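Local coordinates for ERPP protein (Borrelia burgdorferi, PDB 4BOB) that is an outer surface lipoprotein of the Lyme disease spirochaete that probably recruits the host complement regulator factor H to the bacterial surface, at residues I39-K42 with W48-L51; G62-L67 with S73-S78. All coordinates share one frame; numbering follows the deposited sequence.

Contacts 1 and 2 lie in series along the chain, each joining the strands of a beta hairpin: 34-42 with 48-58, then 63-69 with 72-79. These four strands are consecutive neighbours in one antiparallel sheet, because strand 48-58 also pairs with 63-69. The contact centres are about 17 Å apart, yet their side chains meet: I39 CG2 lies 3.8 Å from L67 CD1, L51 CD2 lies 3.9 Å from L67 CD2, and I39 CD1 comes within 4.3 Å of F76 CZ. L67 of contact 2 thus bridges to both strands of contact 1. Contact 1 is largely superficial, contact 2 more buried.

Contact 1 (I39-K42 with W48-L51); sequences IKNK and WTDL
K40 and D50 form the charged part of this contact between the end of strand 34-42 and the start of strand 48-58. Their side chains run side by side, and a bend at chi4 (-87°) turns the lysine's last bond so that K40 NZ meets D50 OD1 at 2.6 Å, nearly head-on to the C-O bond. This is a salt bridge through one carboxylate oxygen.

The backbone bonds set an antiparallel ladder. N41 and T49 are its hydrogen-bonded pair: T49 N reaches N41 O at 2.7 Å, and N41 N returns a bond to T49 O. K40 with D50 and K42 with W48 are the flanking non-hydrogen-bonded pairs. Farther along, L51 N donates to I39 O (3.1 Å). I39 also bonds through its backbone to G52, which with L51's backbone angles (phi -97°, psi -49°) is consistent with a beta bulge.

Van der Waals contacts fill the rest. On the face of K42 and W48, the aliphatic part of the lysine crosses the indole: K42 CG stands 3.6 Å from the centroid of the six-membered ring, almost on its normal, a CH-pi contact, and K42 CE passes near W48 NE1. The N41 amide crosses L51 at about a right angle, N41 ND2 lying 3.7 Å from L51 CD2.

Beyond the ladder, W48 also touches E151 and A153 of strand 149-155. The chemistry implies a transition from exposed hairpin end to core: the K40-D50 and K42-W48 pairs lie toward the surface, while I39 and L51 pack on Y152 and L67.

Contact 2 (G62-L67 with S73-S78); sequences GIDTGL and SATFFS
T65 faces both F76 and F77 in a classic beta bulge, which shifts the register of this antiparallel hairpin by one residue. T65 O receives F76 N at 2.9 Å and F77 N more weakly at 3.3 Å. In return F77 O accepts two donors of T65, the backbone N (3.1 Å) and the hydroxyl OG1 (3.0 Å). With chi1 at 85°, OG1 sits between the backbone N and carbonyl carbon, 3.8 Å above the centre of the F77 ring and in plane with the edge of the F76 ring. Past the bulge, L67 and A74 exchange N-H to O bonds as a hydrogen-bonded pair, and L67 CD2 approaches F76 CD1. D64, the non-hydrogen-bonded partner of S78, also reaches T75: T75 OG1 stands almost equally far from D64 OD1 (3.3 Å) and D64 OD2 (3.4 Å), a weak hydrogen bond at most, with the acceptor undecided.

Farther out, F76 meets Y152 edge-to-face and the F77 ring meets F97 with the planes at about 50°. Strand 48-58 lies along the other edge of strand 63-69, G66 bonding to V55 through the backbone. From that strand R57 NH2 makes a long, weak ion pair with D64 OD2.

Contact 1 (I39-K42 with W48-L51)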
loop_
_atom_site.group_PDB
_atom_site.type_symbol
_atom_site.label_atom_id
_atom_site.label_comp_id
_atom_site.label_asym_id
_atom_site.label_seq_id
_atom_site.Cartn_x
_atom_site.Cartn_y
_atom_site.Cartn_z
ATOM N N ILE A 39 -4.783 -1.788 7.037
ATOM C CA ILE A 39 -5.195 -1.461 5.674
ATOM C C ILE A 39 -6.650 -1.845 5.450
ATOM O O ILE A 39 -7.114 -2.864 5.951
ATOM C CB ILE A 39 -4.274 -2.078 4.571
ATOM C CG1 ILE A 39 -4.795 -1.703 3.170
ATOM C CG2 ILE A 39 -4.095 -3.586 4.742
ATOM C CD1 ILE A 39 -3.712 -1.443 2.154
ATOM N N LYS A 40 -7.339 -0.974 4.707
ATOM C CA LYS A 40 -8.695 -1.195 4.216
ATOM C C LYS A 40 -8.799 -1.325 2.690
ATOM O O LYS A 40 -7.967 -0.797 1.951
ATOM C CB LYS A 40 -9.538 0.013 4.582
ATOM C CG LYS A 40 -9.666 0.300 6.053
ATOM C CD LYS A 40 -10.358 1.634 6.219
ATOM C CE LYS A 40 -10.705 1.892 7.674
ATOM N NZ LYS A 40 -12.026 1.292 8.019
ATOM N N ASN A 41 -9.851 -1.988 2.220
ATOM C CA ASN A 41 -10.263 -1.836 0.819
ATOM C C ASN A 41 -11.749 -1.542 0.615
ATOM O O ASN A 41 -12.600 -1.743 1.496
ATOM C CB ASN A 41 -9.881 -3.051 -0.029
ATOM C CG ASN A 41 -10.555 -4.343 0.430
ATOM O OD1 ASN A 41 -11.421 -4.363 1.318
ATOM N ND2 ASN A 41 -10.139 -5.441 -0.172
ATOM N N LYS A 42 -12.044 -1.075 -0.588
ATOM C CA LYS A 42 -13.411 -0.900 -1.015
ATOM C C LYS A 42 -13.998 -2.245 -1.416
ATOM O O LYS A 42 -13.429 -2.982 -2.220
ATOM C CB LYS A 42 -13.482 0.115 -2.142
ATOM C CG LYS A 42 -13.382 1.527 -1.605
ATOM C CD LYS A 42 -14.098 2.510 -2.505
ATOM C CE LYS A 42 -14.703 3.668 -1.733
ATOM N NZ LYS A 42 -14.440 4.939 -2.467
ATOM N N TRP A 48 -15.575 1.232 1.970
ATOM C CA TRP A 48 -14.377 0.969 2.758
ATOM C C TRP A 48 -14.649 -0.031 3.857
ATOM O O TRP A 48 -15.448 0.230 4.756
ATOM C CB TRP A 48 -13.876 2.250 3.427
ATOM C CG TRP A 48 -13.334 3.241 2.470
ATOM C CD1 TRP A 48 -13.810 4.489 2.216
ATOM C CD2 TRP A 48 -12.211 3.044 1.616
ATOM N NE1 TRP A 48 -13.034 5.096 1.267
ATOM C CE2 TRP A 48 -12.046 4.226 0.874
ATOM C CE3 TRP A 48 -11.323 1.982 1.419
ATOM C CZ2 TRP A 48 -11.033 4.381 -0.056
ATOM C CZ3 TRP A 48 -10.328 2.128 0.512
ATOM C CH2 TRP A 48 -10.177 3.325 -0.223
ATOM N N THR A 49 -13.956 -1.161 3.788
ATOM C CA THR A 49 -14.040 -2.210 4.801
ATOM C C THR A 49 -12.608 -2.505 5.244
ATOM O O THR A 49 -11.670 -2.365 4.452
ATOM C CB THR A 49 -14.749 -3.486 4.248
ATOM O OG1 THR A 49 -14.792 -4.522 5.244
ATOM C CG2 THR A 49 -14.050 -4.017 3.007
ATOM N N ASP A 50 -12.430 -2.891 6.506
ATOM C CA ASP A 50 -11.107 -3.323 6.953
ATOM C C ASP A 50 -10.728 -4.658 6.304
ATOM O O ASP A 50 -11.497 -5.624 6.374
ATOM C CB ASP A 50 -11.067 -3.473 8.469
ATOM C CG ASP A 50 -11.144 -2.163 9.187
ATOM O OD1 ASP A 50 -11.182 -1.133 8.495
ATOM O OD2 ASP A 50 -11.160 -2.164 10.438
ATOM N N LEU A 51 -9.543 -4.691 5.687
ATOM C CA LEU A 51 -8.984 -5.867 5.000
ATOM C C LEU A 51 -8.007 -6.656 5.881
ATOM O O LEU A 51 -8.109 -7.883 5.979
ATOM C CB LEU A 51 -8.254 -5.396 3.747
ATOM C CG LEU A 51 -7.492 -6.404 2.886
ATOM C CD1 LEU A 51 -8.397 -7.558 2.429
ATOM C CD2 LEU A 51 -6.908 -5.654 1.699
#

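Contact 2 (G62-L67 with S73-S78)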
loop_
_atom_site.group_PDB
_atom_site.type_symbol
_atom_site.label_atom_id
_atom_site.label_comp_id
_atom_site.label_asym_id
_atom_site.label_seq_id
_atom_site.Cartn_x
_atom_site.Cartn_y
_atom_site.Cartn_z
ATOM N N GLY A 62 15.752 -0.635 -0.543
ATOM C CA GLY A 62 14.320 -0.494 -0.684
ATOM C C GLY A 62 13.461 -0.744 0.542
ATOM O O GLY A 62 13.896 -0.605 1.674
ATOM N N ILE A 63 12.202 -1.075 0.273
ATOM C CA ILE A 63 11.192 -1.411 1.270
ATOM C C ILE A 63 10.517 -2.667 0.727
ATOM O O ILE A 63 10.295 -2.765 -0.486
ATOM C CB ILE A 63 10.062 -0.311 1.377
ATOM C CG1 ILE A 63 10.601 1.144 1.376
ATOM C CG2 ILE A 63 9.146 -0.569 2.573
ATOM C CD1 ILE A 63 10.829 1.777 2.736
ATOM N N ASP A 64 10.201 -3.622 1.596
ATOM C CA ASP A 64 9.171 -4.614 1.278
ATOM C C ASP A 64 7.974 -4.272 2.134
ATOM O O ASP A 64 8.130 -3.815 3.268
ATOM C CB ASP A 64 9.580 -6.062 1.592
ATOM C CG ASP A 64 8.525 -7.085 1.115
ATOM O OD1 ASP A 64 8.322 -7.184 -0.104
ATOM O OD2 ASP A 64 7.885 -7.778 1.936
ATOM N N THR A 65 6.787 -4.506 1.591
ATOM C CA THR A 65 5.551 -4.494 2.369
ATOM C C THR A 65 4.740 -5.731 1.991
ATOM O O THR A 65 4.679 -6.110 0.811
ATOM C CB THR A 65 4.702 -3.235 2.114
ATOM O OG1 THR A 65 3.900 -3.445 0.962
ATOM C CG2 THR A 65 5.573 -1.989 1.892
ATOM N N GLY A 66 4.130 -6.350 3.000
ATOM C CA GLY A 66 3.386 -7.605 2.831
ATOM C C GLY A 66 2.032 -7.626 3.524
ATOM O O GLY A 66 1.856 -7.088 4.625
ATOM N N LEU A 67 1.077 -8.270 2.866
ATOM C CA LEU A 67 -0.301 -8.314 3.327
ATOM C C LEU A 67 -0.593 -9.607 4.077
ATOM O O LEU A 67 -0.510 -10.707 3.513
ATOM C CB LEU A 67 -1.285 -8.183 2.145
ATOM C CG LEU A 67 -2.802 -8.091 2.477
ATOM C CD1 LEU A 67 -3.132 -7.140 3.636
ATOM C CD2 LEU A 67 -3.588 -7.706 1.236
ATOM N N SER A 73 -0.953 -14.812 3.767
ATOM C CA SER A 73 0.231 -13.994 4.085
ATOM C C SER A 73 1.199 -13.990 2.892
ATOM O O SER A 73 1.755 -15.029 2.543
ATOM C CB SER A 73 0.949 -14.566 5.305
ATOM O OG SER A 73 2.149 -13.852 5.570
ATOM N N ALA A 74 1.394 -12.825 2.279
ATOM C CA ALA A 74 2.159 -12.723 1.038
ATOM C C ALA A 74 2.515 -11.270 0.671
ATOM O O ALA A 74 1.788 -10.336 0.996
ATOM C CB ALA A 74 1.384 -13.385 -0.098
ATOM N N THR A 75 3.649 -11.090 -0.000
ATOM C CA THR A 75 4.124 -9.749 -0.416
ATOM C C THR A 75 3.110 -8.950 -1.256
ATOM O O THR A 75 2.517 -9.442 -2.235
ATOM C CB THR A 75 5.503 -9.825 -1.150
ATOM O OG1 THR A 75 6.542 -10.011 -0.176
ATOM C CG2 THR A 75 5.804 -8.543 -1.960
ATOM N N PHE A 76 2.987 -7.684 -0.875
ATOM C CA PHE A 76 1.969 -6.771 -1.381
ATOM C C PHE A 76 2.568 -5.900 -2.499
ATOM O O PHE A 76 2.155 -5.994 -3.652
ATOM C CB PHE A 76 1.456 -5.932 -0.198
ATOM C CG PHE A 76 0.348 -4.999 -0.549
ATOM C CD1 PHE A 76 -0.853 -5.493 -1.057
ATOM C CD2 PHE A 76 0.491 -3.633 -0.370
ATOM C CE1 PHE A 76 -1.901 -4.637 -1.374
ATOM C CE2 PHE A 76 -0.549 -2.770 -0.683
ATOM C CZ PHE A 76 -1.751 -3.275 -1.178
ATOM N N PHE A 77 3.547 -5.068 -2.148
ATOM C CA PHE A 77 4.381 -4.369 -3.138
ATOM C C PHE A 77 5.712 -3.993 -2.500
ATOM O O PHE A 77 5.788 -3.831 -1.278
ATOM C CB PHE A 77 3.720 -3.107 -3.706
ATOM C CG PHE A 77 3.619 -1.959 -2.718
ATOM C CD1 PHE A 77 4.752 -1.273 -2.280
ATOM C CD2 PHE A 77 2.373 -1.538 -2.251
ATOM C CE1 PHE A 77 4.626 -0.217 -1.383
ATOM C CE2 PHE A 77 2.261 -0.485 -1.362
ATOM C CZ PHE A 77 3.378 0.165 -0.926
ATOM N N SER A 78 6.727 -3.840 -3.352
ATOM C CA SER A 78 8.087 -3.487 -2.959
ATOM C C SER A 78 8.675 -2.433 -3.911
ATOM O O SER A 78 8.131 -2.156 -4.975
ATOM C CB SER A 78 8.975 -4.724 -2.978
ATOM O OG SER A 78 9.225 -5.140 -4.324
#